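Local coordinates for protein EmGH1 (PDB 5Z87) that probably hydrolyses beta-glucosidic bonds as a family 3 glycoside hydrolase, with a barrel, a second alpha/beta domain and a fibronectin type III-like domain, at residues D315-I320 with D343-N348; D554-G559 with P587-E592; V695-D700 with L733-V738. All coordinates share one frame; numbering follows the deposited sequence.

Contact 1 (D315-I320 with D343-N348); sequences DDVRRI and DIELAN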
ATOM      1  N   ASP A 315      14.100  16.032 -16.325  1.00 25.14           N
ATOM      2  CA  ASP A 315      13.963  15.178 -17.507  1.00 16.60           C
ATOM      3  C   ASP A 315      12.676  14.356 -17.515  1.00 17.28           C
ATOM      4  O   ASP A 315      12.597  13.342 -18.197  1.00 17.62           O
ATOM      5  CB  ASP A 315      15.171  14.251 -17.683  1.00 26.59           C
ATOM      6  CG  ASP A 315      15.456  13.942 -19.146  1.00 25.83           C
ATOM      7  OD1 ASP A 315      15.097  14.768 -20.008  1.00 31.34           O
ATOM      8  OD2 ASP A 315      16.032  12.880 -19.445  1.00 29.83           O
ATOM      9  N   ASP A 316      11.632  14.785 -16.816  1.00 17.46           N
ATOM     10  CA  ASP A 316      10.452  13.939 -16.722  1.00 20.38           C
ATOM     11  C   ASP A 316       9.539  14.007 -17.942  1.00 23.04           C
ATOM     12  O   ASP A 316       8.662  13.145 -18.070  1.00 20.39           O
ATOM     13  CB  ASP A 316       9.646  14.286 -15.473  1.00 19.87           C
ATOM     14  CG  ASP A 316      10.051  13.456 -14.263  1.00 23.38           C
ATOM     15  OD1 ASP A 316      10.724  12.409 -14.424  1.00 21.20           O
ATOM     16  OD2 ASP A 316       9.692  13.864 -13.140  1.00 26.59           O
ATOM     17  N   VAL A 317       9.702  14.995 -18.833  1.00 21.54           N
ATOM     18  CA  VAL A 317       8.902  15.004 -20.057  1.00 19.59           C
ATOM     19  C   VAL A 317       9.353  13.878 -20.977  1.00 21.51           C
ATOM     20  O   VAL A 317       8.536  13.079 -21.446  1.00 20.83           O
ATOM     21  CB  VAL A 317       8.959  16.374 -20.769  1.00 20.47           C
ATOM     22  CG1 VAL A 317       8.021  16.367 -21.965  1.00 15.15           C
ATOM     23  CG2 VAL A 317       8.530  17.500 -19.840  1.00 16.85           C
ATOM     24  N   ARG A 318      10.664  13.781 -21.223  1.00 17.89           N
ATOM     25  CA  ARG A 318      11.206  12.651 -21.971  1.00 19.66           C
ATOM     26  C   ARG A 318      10.784  11.309 -21.369  1.00 22.79           C
ATOM     27  O   ARG A 318      10.542  10.343 -22.097  1.00 23.42           O
ATOM     28  CB  ARG A 318      12.733  12.739 -22.016  1.00 17.24           C
ATOM     29  CG  ARG A 318      13.360  11.668 -22.895  1.00 25.70           C
ATOM     30  CD  ARG A 318      14.860  11.567 -22.691  1.00 24.97           C
ATOM     31  NE  ARG A 318      15.426  12.875 -22.394  1.00 33.80           N
ATOM     32  CZ  ARG A 318      15.887  13.713 -23.316  1.00 23.29           C
ATOM     33  NH1 ARG A 318      15.863  13.377 -24.601  1.00 20.93           N
ATOM     34  NH2 ARG A 318      16.379  14.879 -22.945  1.00 25.46           N
ATOM     35  N   ARG A 319      10.694  11.229 -20.040  1.00 22.01           N
ATOM     36  CA  ARG A 319      10.422   9.951 -19.397  1.00 20.15           C
ATOM     37  C   ARG A 319       8.977   9.502 -19.547  1.00 23.27           C
ATOM     38  O   ARG A 319       8.686   8.342 -19.242  1.00 21.44           O
ATOM     39  CB  ARG A 319      10.788  10.017 -17.921  1.00 23.40           C
ATOM     40  CG  ARG A 319      12.282  10.002 -17.669  1.00 19.08           C
ATOM     41  CD  ARG A 319      12.556  10.381 -16.250  1.00 18.99           C
ATOM     42  NE  ARG A 319      13.957  10.693 -16.037  1.00 17.54           N
ATOM     43  CZ  ARG A 319      14.409  11.236 -14.915  1.00 21.37           C
ATOM     44  NH1 ARG A 319      13.559  11.509 -13.933  1.00 13.36           N
ATOM     45  NH2 ARG A 319      15.701  11.510 -14.774  1.00 23.55           N
ATOM     46  N   ILE A 320       8.074  10.385 -19.994  1.00 23.29           N
ATOM     47  CA  ILE A 320       6.759   9.943 -20.444  1.00 17.17           C
ATOM     48  C   ILE A 320       6.913   8.812 -21.444  1.00 23.59           C
ATOM     49  O   ILE A 320       6.119   7.864 -21.472  1.00 20.87           O
ATOM     50  CB  ILE A 320       5.975  11.110 -21.067  1.00 19.54           C
ATOM     51  CG1 ILE A 320       5.752  12.243 -20.063  1.00 18.88           C
ATOM     52  CG2 ILE A 320       4.629  10.627 -21.630  1.00 18.48           C
ATOM     53  CD1 ILE A 320       5.247  13.514 -20.778  1.00 19.36           C
ATOM     54  N   ASP A 343       4.663  23.788 -18.862  1.00 20.01           N
ATOM     55  CA  ASP A 343       5.060  24.999 -19.573  1.00 23.39           C
ATOM     56  C   ASP A 343       6.557  25.074 -19.836  1.00 24.80           C
ATOM     57  O   ASP A 343       6.962  25.541 -20.903  1.00 26.46           O
ATOM     58  CB  ASP A 343       4.625  26.244 -18.789  1.00 19.02           C
ATOM     59  CG  ASP A 343       3.137  26.290 -18.557  1.00 23.36           C
ATOM     60  OD1 ASP A 343       2.388  26.053 -19.536  1.00 27.49           O
ATOM     61  OD2 ASP A 343       2.715  26.556 -17.406  1.00 19.65           O
ATOM     62  N   ILE A 344       7.394  24.641 -18.894  1.00 22.34           N
ATOM     63  CA  ILE A 344       8.836  24.745 -19.050  1.00 17.66           C
ATOM     64  C   ILE A 344       9.477  23.430 -18.626  1.00 23.05           C
ATOM     65  O   ILE A 344       9.121  22.859 -17.591  1.00 22.47           O
ATOM     66  CB  ILE A 344       9.417  25.943 -18.265  1.00 18.27           C
ATOM     67  CG1 ILE A 344      10.941  25.960 -18.358  1.00 23.95           C
ATOM     68  CG2 ILE A 344       8.962  25.933 -16.832  1.00 17.26           C
ATOM     69  CD1 ILE A 344      11.549  27.319 -18.063  1.00 20.54           C
ATOM     70  N   GLU A 345      10.408  22.945 -19.440  1.00 21.73           N
ATOM     71  CA  GLU A 345      11.025  21.649 -19.246  1.00 18.83           C
ATOM     72  C   GLU A 345      12.358  21.813 -18.525  1.00 24.35           C
ATOM     73  O   GLU A 345      13.276  22.469 -19.027  1.00 20.79           O
ATOM     74  CB  GLU A 345      11.225  20.940 -20.581  1.00 19.93           C
ATOM     75  CG  GLU A 345      12.049  19.700 -20.445  1.00 19.62           C
ATOM     76  CD  GLU A 345      12.375  19.098 -21.774  1.00 24.75           C
ATOM     77  OE1 GLU A 345      12.283  17.860 -21.904  1.00 17.60           O
ATOM     78  OE2 GLU A 345      12.700  19.871 -22.699  1.00 26.78           O
ATOM     79  N   LEU A 346      12.449  21.224 -17.343  1.00 26.13           N
ATOM     80  CA  LEU A 346      13.693  21.141 -16.594  1.00 20.89           C
ATOM     81  C   LEU A 346      14.456  19.927 -17.108  1.00 22.38           C
ATOM     82  O   LEU A 346      14.101  18.784 -16.813  1.00 21.69           O
ATOM     83  CB  LEU A 346      13.392  21.041 -15.104  1.00 17.12           C
ATOM     84  CG  LEU A 346      14.582  20.737 -14.211  1.00 26.36           C
ATOM     85  CD1 LEU A 346      15.577  21.890 -14.235  1.00 16.13           C
ATOM     86  CD2 LEU A 346      14.075  20.470 -12.794  1.00 16.61           C
ATOM     87  N   ALA A 347      15.492  20.171 -17.912  1.00 26.46           N
ATOM     88  CA  ALA A 347      16.247  19.089 -18.536  1.00 23.98           C
ATOM     89  C   ALA A 347      17.430  19.632 -19.326  1.00 23.97           C
ATOM     90  O   ALA A 347      17.393  20.767 -19.810  1.00 21.41           O
ATOM     91  CB  ALA A 347      15.354  18.255 -19.465  1.00 22.01           C
ATOM     92  N   ASN A 348      18.484  18.834 -19.450  1.00 21.50           N
ATOM     93  CA  ASN A 348      19.539  19.087 -20.414  1.00 25.87           C
ATOM     94  C   ASN A 348      19.152  18.442 -21.733  1.00 24.92           C
ATOM     95  O   ASN A 348      18.681  17.302 -21.758  1.00 22.16           O
ATOM     96  CB  ASN A 348      20.877  18.515 -19.951  1.00 21.82           C
ATOM     97  CG  ASN A 348      21.515  19.332 -18.875  1.00 26.98           C
ATOM     98  OD1 ASN A 348      21.128  20.479 -18.626  1.00 28.48           O
ATOM     99  ND2 ASN A 348      22.499  18.748 -18.213  1.00 25.12           N
TER
HETATM  100  O   HOH W   1      12.600  15.712 -20.221  1.00 21.87           O
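Asp-315 N donates to Leu-346 O at 2.8 Å, with an N-H...O angle of 167° and the donor lying nearly along the C=O axis. This bond brings the start of 315-320 against the end of the short strand 345-346. Beside it, the Ala-347 methyl lies 3.5 Å from Asp-315 OD1. That carboxylate is held from its own segment by Arg-318, which comes side-on: NE reaches OD2 at 3.0 Å, while NE and NH2 share OD1. The bend at chi3 (-34°) places NE for this grip, and Glu-330 and Asn-349 give the guanidinium further partners. Asp-315 OD1 and Glu-345 OE1 are 4.6 Å apart, and one water donates to both at 2.7 Å while accepting from Arg-318 N. The bridge would probably ease the repulsion of the two carboxylates, as would the bonds that Val-351 N and Tyr-352 N give to Glu-345. Val-317 CB packs 3.8 Å from Glu-345 OE1. An alanine at Asp-315 would probably leave Arg-318 NE without its carboxylate mate and the bridging water short of one acceptor. The contact joins the segment after strand 309-311 to strand 345-346 in the TIM-barrel domain; the side chain of Leu-346 is about 5 Å from a bound dithiothreitol, probably from the crystallisation liquor, which may mark the substrate pocket.

Contact 2 (D554-G559 with P587-E592); sequences DLELIG and PLVLAE
Glu-556 reaches from a loop to the first turn of helix 588-593, and its carboxylate supplies the polar part of the contact. OE2 accepts from Val-589 N through its syn lone pair, 3.1 Å away and almost straight at 172°. The chain is bent at chi2 (-74°), which swings CD toward the helix start. OE1 serves both sides: its anti lone pair takes Leu-557 N at 2.9 Å, within the same loop, Asn-562 ND2 is a further partner, and it also accepts from a water.

That water provides the second link. It donates to Glu-556 OE1 at 2.8 Å and accepts from Leu-590 N at 2.9 Å, so that two successive helix amides are tied to one carboxylate.

Apolar contacts lie alongside. Leu-557 CG rests 4.0 Å from Pro-587 CB, the two side chains set aslant, and Leu-557 CD1 approaches Leu-590 CD2 at 4.4 Å. Leu-590 itself packs on strands 527-533 and 574-580.

Pro-587 holds the N-cap position with a side chain that has no acceptor to offer. The carboxylate of Glu-556, distant in sequence, takes Val-589 N directly and Leu-590 N through water, and its negative charge at the positive end of the helix dipole is likely to be stabilised there.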
ATOM      1  N   ASP A 554      12.722  -1.367   6.171  1.00 17.54           N
ATOM      2  CA  ASP A 554      12.825  -1.583   7.602  1.00 18.25           C
ATOM      3  C   ASP A 554      12.908  -0.208   8.245  1.00 18.34           C
ATOM      4  O   ASP A 554      13.556   0.684   7.703  1.00 20.48           O
ATOM      5  CB  ASP A 554      14.054  -2.444   7.934  1.00 23.12           C
ATOM      6  CG  ASP A 554      14.258  -2.653   9.430  1.00 27.32           C
ATOM      7  OD1 ASP A 554      13.280  -2.604  10.199  1.00 31.02           O
ATOM      8  OD2 ASP A 554      15.416  -2.893   9.835  1.00 40.82           O
ATOM      9  N   LEU A 555      12.247  -0.035   9.385  1.00 16.85           N
ATOM     10  CA  LEU A 555      12.204   1.254  10.051  1.00 14.82           C
ATOM     11  C   LEU A 555      12.965   1.276  11.368  1.00 16.91           C
ATOM     12  O   LEU A 555      13.014   2.325  12.028  1.00 22.00           O
ATOM     13  CB  LEU A 555      10.744   1.671  10.275  1.00 21.62           C
ATOM     14  CG  LEU A 555       9.928   1.836   8.981  1.00 24.94           C
ATOM     15  CD1 LEU A 555       8.442   2.061   9.288  1.00 17.94           C
ATOM     16  CD2 LEU A 555      10.496   2.970   8.110  1.00 15.58           C
ATOM     17  N   GLU A 556      13.544   0.156  11.782  1.00 23.29           N
ATOM     18  CA  GLU A 556      14.417   0.167  12.943  1.00 19.65           C
ATOM     19  C   GLU A 556      15.696   0.942  12.648  1.00 18.79           C
ATOM     20  O   GLU A 556      16.063   1.176  11.490  1.00 21.01           O
ATOM     21  CB  GLU A 556      14.797  -1.252  13.353  1.00 24.11           C
ATOM     22  CG  GLU A 556      14.041  -1.788  14.534  1.00 22.94           C
ATOM     23  CD  GLU A 556      14.472  -1.186  15.845  1.00 22.78           C
ATOM     24  OE1 GLU A 556      15.315  -0.250  15.861  1.00 21.58           O
ATOM     25  OE2 GLU A 556      13.965  -1.670  16.875  1.00 24.65           O
ATOM     26  N   LEU A 557      16.383   1.332  13.723  1.00 21.76           N
ATOM     27  CA  LEU A 557      17.759   1.806  13.608  1.00 22.78           C
ATOM     28  C   LEU A 557      18.599   0.804  12.842  1.00 18.19           C
ATOM     29  O   LEU A 557      18.610  -0.392  13.157  1.00 27.27           O
ATOM     30  CB  LEU A 557      18.356   2.024  14.995  1.00 24.72           C
ATOM     31  CG  LEU A 557      17.564   2.991  15.849  1.00 24.84           C
ATOM     32  CD1 LEU A 557      18.298   3.189  17.163  1.00 23.46           C
ATOM     33  CD2 LEU A 557      17.415   4.305  15.082  1.00 22.16           C
ATOM     34  N   ILE A 558      19.288   1.284  11.838  1.00 17.48           N
ATOM     35  CA  ILE A 558      20.019   0.388  10.953  1.00 22.74           C
ATOM     36  C   ILE A 558      21.296  -0.084  11.638  1.00 29.41           C
ATOM     37  O   ILE A 558      21.896   0.631  12.454  1.00 23.62           O
ATOM     38  CB  ILE A 558      20.310   1.084   9.608  1.00 24.28           C
ATOM     39  CG1 ILE A 558      20.807   0.073   8.587  1.00 26.17           C
ATOM     40  CG2 ILE A 558      21.332   2.209   9.769  1.00 20.61           C
ATOM     41  CD1 ILE A 558      20.712   0.598   7.174  1.00 31.49           C
ATOM     42  N   GLY A 559      21.681  -1.323  11.335  1.00 27.59           N
ATOM     43  CA  GLY A 559      23.012  -1.805  11.677  1.00 30.58           C
ATOM     44  C   GLY A 559      23.157  -2.174  13.145  1.00 42.81           C
ATOM     45  O   GLY A 559      22.312  -2.871  13.725  1.00 30.10           O
ATOM     46  N   PRO A 587      12.168   3.075  16.376  1.00 18.91           N
ATOM     47  CA  PRO A 587      13.265   2.512  17.179  1.00 22.81           C
ATOM     48  C   PRO A 587      12.714   1.765  18.398  1.00 22.76           C
ATOM     49  O   PRO A 587      12.729   2.235  19.539  1.00 21.59           O
ATOM     50  CB  PRO A 587      14.064   3.761  17.558  1.00 14.87           C
ATOM     51  CG  PRO A 587      12.957   4.830  17.727  1.00 16.62           C
ATOM     52  CD  PRO A 587      11.785   4.418  16.852  1.00 19.87           C
ATOM     53  N   LEU A 588      12.205   0.557  18.128  1.00 18.37           N
ATOM     54  CA  LEU A 588      11.504  -0.230  19.136  1.00 20.89           C
ATOM     55  C   LEU A 588      12.424  -0.600  20.286  1.00 24.22           C
ATOM     56  O   LEU A 588      12.081  -0.408  21.461  1.00 23.89           O
ATOM     57  CB  LEU A 588      10.954  -1.509  18.508  1.00 26.10           C
ATOM     58  CG  LEU A 588       9.547  -1.586  17.953  1.00 36.05           C
ATOM     59  CD1 LEU A 588       9.250  -3.051  17.651  1.00 30.50           C
ATOM     60  CD2 LEU A 588       8.558  -1.016  18.954  1.00 32.78           C
ATOM     61  N   VAL A 589      13.587  -1.165  19.959  1.00 21.26           N
ATOM     62  CA  VAL A 589      14.546  -1.565  20.983  1.00 28.13           C
ATOM     63  C   VAL A 589      14.891  -0.381  21.872  1.00 27.09           C
ATOM     64  O   VAL A 589      14.792  -0.458  23.104  1.00 28.08           O
ATOM     65  CB  VAL A 589      15.789  -2.185  20.322  1.00 26.71           C
ATOM     66  CG1 VAL A 589      16.900  -2.397  21.338  1.00 25.85           C
ATOM     67  CG2 VAL A 589      15.397  -3.510  19.662  1.00 18.17           C
ATOM     68  N   LEU A 590      15.231   0.754  21.254  1.00 22.57           N
ATOM     69  CA  LEU A 590      15.537   1.953  22.026  1.00 18.50           C
ATOM     70  C   LEU A 590      14.334   2.421  22.837  1.00 24.27           C
ATOM     71  O   LEU A 590      14.476   2.841  23.992  1.00 21.91           O
ATOM     72  CB  LEU A 590      16.021   3.055  21.091  1.00 19.81           C
ATOM     73  CG  LEU A 590      16.697   4.261  21.737  1.00 29.65           C
ATOM     74  CD1 LEU A 590      18.048   3.847  22.333  1.00 21.47           C
ATOM     75  CD2 LEU A 590      16.856   5.396  20.703  1.00 18.16           C
ATOM     76  N   ALA A 591      13.137   2.366  22.254  1.00 23.10           N
ATOM     77  CA  ALA A 591      11.967   2.821  22.999  1.00 25.65           C
ATOM     78  C   ALA A 591      11.687   1.917  24.197  1.00 23.00           C
ATOM     79  O   ALA A 591      11.245   2.396  25.248  1.00 24.24           O
ATOM     80  CB  ALA A 591      10.744   2.910  22.075  1.00 26.74           C
ATOM     81  N   GLU A 592      11.971   0.624  24.075  1.00 18.81           N
ATOM     82  CA  GLU A 592      11.752  -0.280  25.199  1.00 29.42           C
ATOM     83  C   GLU A 592      12.815  -0.106  26.293  1.00 34.01           C
ATOM     84  O   GLU A 592      12.501  -0.199  27.485  1.00 28.45           O
ATOM     85  CB  GLU A 592      11.718  -1.720  24.690  1.00 30.31           C
ATOM     86  CG  GLU A 592      11.559  -2.781  25.766  1.00 47.26           C
ATOM     87  CD  GLU A 592      11.564  -4.185  25.189  1.00 63.99           C
ATOM     88  OE1 GLU A 592      10.811  -4.432  24.219  1.00 79.43           O
ATOM     89  OE2 GLU A 592      12.332  -5.036  25.690  1.00 69.20           O
TER
HETATM   90  O   HOH W   2      15.716   0.973  18.379  1.00 21.48           O

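Contact 3 (V695-D700 with L733-V738); sequences VRNTGD and LEPGEV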
ATOM      1  N   VAL A 695      -6.344  25.086  28.649  1.00 19.76           N
ATOM      2  CA  VAL A 695      -5.152  24.321  28.976  1.00 25.03           C
ATOM      3  C   VAL A 695      -4.424  25.037  30.111  1.00 29.46           C
ATOM      4  O   VAL A 695      -4.278  26.265  30.092  1.00 26.83           O
ATOM      5  CB  VAL A 695      -4.252  24.140  27.741  1.00 21.58           C
ATOM      6  CG1 VAL A 695      -4.100  25.458  27.031  1.00 27.33           C
ATOM      7  CG2 VAL A 695      -2.900  23.581  28.147  1.00 21.30           C
ATOM      8  N   ARG A 696      -3.994  24.273  31.114  1.00 27.62           N
ATOM      9  CA  ARG A 696      -3.398  24.806  32.330  1.00 21.49           C
ATOM     10  C   ARG A 696      -2.049  24.144  32.533  1.00 26.76           C
ATOM     11  O   ARG A 696      -1.925  22.921  32.378  1.00 23.02           O
ATOM     12  CB  ARG A 696      -4.300  24.558  33.555  1.00 23.05           C
ATOM     13  CG  ARG A 696      -3.686  24.994  34.891  1.00 23.53           C
ATOM     14  CD  ARG A 696      -4.541  24.582  36.100  1.00 20.55           C
ATOM     15  NE  ARG A 696      -5.844  25.252  36.126  1.00 25.36           N
ATOM     16  CZ  ARG A 696      -6.981  24.700  35.708  1.00 26.80           C
ATOM     17  NH1 ARG A 696      -6.984  23.459  35.223  1.00 26.68           N
ATOM     18  NH2 ARG A 696      -8.118  25.383  35.771  1.00 23.66           N
ATOM     19  N   ASN A 697      -1.038  24.949  32.851  1.00 25.51           N
ATOM     20  CA  ASN A 697       0.275  24.427  33.222  1.00 27.06           C
ATOM     21  C   ASN A 697       0.167  23.907  34.650  1.00 27.26           C
ATOM     22  O   ASN A 697       0.107  24.679  35.608  1.00 30.89           O
ATOM     23  CB  ASN A 697       1.340  25.507  33.090  1.00 23.43           C
ATOM     24  CG  ASN A 697       2.735  24.993  33.357  1.00 26.55           C
ATOM     25  OD1 ASN A 697       2.929  23.930  33.945  1.00 27.26           O
ATOM     26  ND2 ASN A 697       3.725  25.749  32.911  1.00 29.20           N
ATOM     27  N   THR A 698       0.129  22.589  34.791  1.00 26.33           N
ATOM     28  CA  THR A 698      -0.056  21.932  36.076  1.00 33.57           C
ATOM     29  C   THR A 698       1.261  21.466  36.686  1.00 30.91           C
ATOM     30  O   THR A 698       1.253  20.663  37.620  1.00 25.79           O
ATOM     31  CB  THR A 698      -0.996  20.738  35.912  1.00 28.42           C
ATOM     32  OG1 THR A 698      -0.347  19.776  35.083  1.00 24.12           O
ATOM     33  CG2 THR A 698      -2.298  21.158  35.251  1.00 19.96           C
ATOM     34  N   GLY A 699       2.388  21.918  36.154  1.00 29.76           N
ATOM     35  CA  GLY A 699       3.679  21.537  36.684  1.00 24.93           C
ATOM     36  C   GLY A 699       4.420  22.740  37.218  1.00 30.49           C
ATOM     37  O   GLY A 699       3.807  23.773  37.517  1.00 30.67           O
ATOM     38  N   ASP A 700       5.740  22.632  37.325  1.00 28.65           N
ATOM     39  CA  ASP A 700       6.510  23.582  38.118  1.00 38.43           C
ATOM     40  C   ASP A 700       7.499  24.412  37.304  1.00 37.98           C
ATOM     41  O   ASP A 700       8.351  25.074  37.895  1.00 30.21           O
ATOM     42  CB  ASP A 700       7.245  22.845  39.252  1.00 32.27           C
ATOM     43  CG  ASP A 700       8.393  21.956  38.755  1.00 32.81           C
ATOM     44  OD1 ASP A 700       8.622  21.846  37.530  1.00 39.10           O
ATOM     45  OD2 ASP A 700       9.078  21.348  39.611  1.00 49.74           O
ATOM     46  N   LEU A 733       3.008  28.835  28.613  1.00 24.69           N
ATOM     47  CA  LEU A 733       2.315  28.985  29.888  1.00 25.98           C
ATOM     48  C   LEU A 733       3.312  28.992  31.034  1.00 31.36           C
ATOM     49  O   LEU A 733       4.232  28.165  31.074  1.00 25.00           O
ATOM     50  CB  LEU A 733       1.293  27.848  30.118  1.00 24.02           C
ATOM     51  CG  LEU A 733       0.080  27.757  29.188  1.00 28.99           C
ATOM     52  CD1 LEU A 733      -0.789  26.506  29.500  1.00 23.41           C
ATOM     53  CD2 LEU A 733      -0.734  29.019  29.293  1.00 24.62           C
ATOM     54  N   GLU A 734       3.109  29.924  31.972  1.00 32.10           N
ATOM     55  CA  GLU A 734       3.812  29.928  33.246  1.00 32.74           C
ATOM     56  C   GLU A 734       3.208  28.879  34.176  1.00 27.92           C
ATOM     57  O   GLU A 734       2.060  28.472  34.000  1.00 27.28           O
ATOM     58  CB  GLU A 734       3.723  31.309  33.898  1.00 31.55           C
ATOM     59  CG  GLU A 734       4.438  32.434  33.151  1.00 29.81           C
ATOM     60  CD  GLU A 734       5.912  32.144  32.943  1.00 42.56           C
ATOM     61  OE1 GLU A 734       6.535  31.566  33.862  1.00 48.08           O
ATOM     62  OE2 GLU A 734       6.448  32.485  31.862  1.00 42.27           O
ATOM     63  N   PRO A 735       3.959  28.423  35.175  1.00 28.47           N
ATOM     64  CA  PRO A 735       3.392  27.467  36.130  1.00 28.52           C
ATOM     65  C   PRO A 735       2.090  27.998  36.705  1.00 28.32           C
ATOM     66  O   PRO A 735       2.015  29.136  37.168  1.00 28.67           O
ATOM     67  CB  PRO A 735       4.486  27.341  37.195  1.00 29.66           C
ATOM     68  CG  PRO A 735       5.743  27.592  36.445  1.00 33.08           C
ATOM     69  CD  PRO A 735       5.395  28.657  35.416  1.00 27.82           C
ATOM     70  N   GLY A 736       1.043  27.180  36.619  1.00 24.77           N
ATOM     71  CA  GLY A 736      -0.275  27.556  37.086  1.00 16.59           C
ATOM     72  C   GLY A 736      -1.096  28.382  36.119  1.00 23.28           C
ATOM     73  O   GLY A 736      -2.305  28.545  36.339  1.00 25.57           O
ATOM     74  N   GLU A 737      -0.493  28.909  35.057  1.00 23.40           N
ATOM     75  CA  GLU A 737      -1.229  29.745  34.120  1.00 25.45           C
ATOM     76  C   GLU A 737      -2.243  28.925  33.321  1.00 28.70           C
ATOM     77  O   GLU A 737      -1.992  27.773  32.957  1.00 29.02           O
ATOM     78  CB  GLU A 737      -0.258  30.445  33.170  1.00 28.46           C
ATOM     79  CG  GLU A 737      -0.909  31.517  32.310  1.00 31.97           C
ATOM     80  CD  GLU A 737       0.059  32.170  31.327  1.00 33.89           C
ATOM     81  OE1 GLU A 737       1.280  31.897  31.406  1.00 29.15           O
ATOM     82  OE2 GLU A 737      -0.410  32.967  30.484  1.00 33.53           O
ATOM     83  N   VAL A 738      -3.396  29.533  33.053  1.00 28.41           N
ATOM     84  CA  VAL A 738      -4.438  28.960  32.213  1.00 28.14           C
ATOM     85  C   VAL A 738      -4.607  29.838  30.980  1.00 33.78           C
ATOM     86  O   VAL A 738      -4.654  31.067  31.089  1.00 35.74           O
ATOM     87  CB  VAL A 738      -5.781  28.855  32.966  1.00 27.02           C
ATOM     88  CG1 VAL A 738      -6.872  28.357  32.029  1.00 29.25           C
ATOM     89  CG2 VAL A 738      -5.664  27.962  34.184  1.00 24.24           C
TER
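Asn-697 ND2 approaches Leu-733 O from well above the carbonyl plane, 64° out of it, although the oxygen lies in the plane of the asparagine amide; the N...O distance is 3.1 Å. The setting is the edge of the beta sandwich of the fibronectin type III-like domain, where a type II turn from Glu-734 to Glu-737 leads from strand 724-733 in one sheet to strand 738-745 in the other. The asparagine amide is gripped at both ends. OD1 accepts from Gly-699 N at 3.0 Å, an Asx turn, and also bonds Thr-669, while ND2 has Arg-701 O as a second acceptor; these partners should fix the rotation of the amide. CG, anti to the backbone N (chi1 -175°), is set close to Glu-734 O and Pro-735 CA.

The backbone of Asn-697 adds two bonds: its N donates to Glu-737 O at 3.0 Å, and its O accepts from Gly-736 N at 2.9 Å. Next to them, Arg-696 and Val-738 form an antiparallel non-hydrogen-bonded pair, with Val-738 CG2 3.3 Å from Arg-696 NE and the arginine chain running past this methyl. On the buried side, Val-695 CG2 meets Leu-733 CD1 at 3.9 Å, and Phe-671 packs against both residues. Pro-735 touches Gly-699 O with CB and the carbonyl carbon of Asp-700 with CG. The turn is also tied within itself: Glu-734 N donates to Glu-737 OE1 at 2.7 Å, with an N-H...O angle of 178°.

How the contacts relate
The three contacts come in series along the chain, and none touches another. Contact 1 belongs to the TIM-barrel domain, beside strand 309-311 of its parallel sheet. Contact 2 lies in the following alpha/beta domain, whose mixed sheet includes strands 527-533 and 574-580. Contact 3 joins ends of strands from both sheets of the C-terminal sandwich. The centres of contacts 1 and 2 are about 39 Å apart, those of 2 and 3 about 34 Å, and those of 1 and 3 about 55 Å, on opposite sides of the chain's centre. The two segments of each contact share one domain, but Arg-319 of contact 1 also reaches Phe-544 of the second domain by a cation-pi contact.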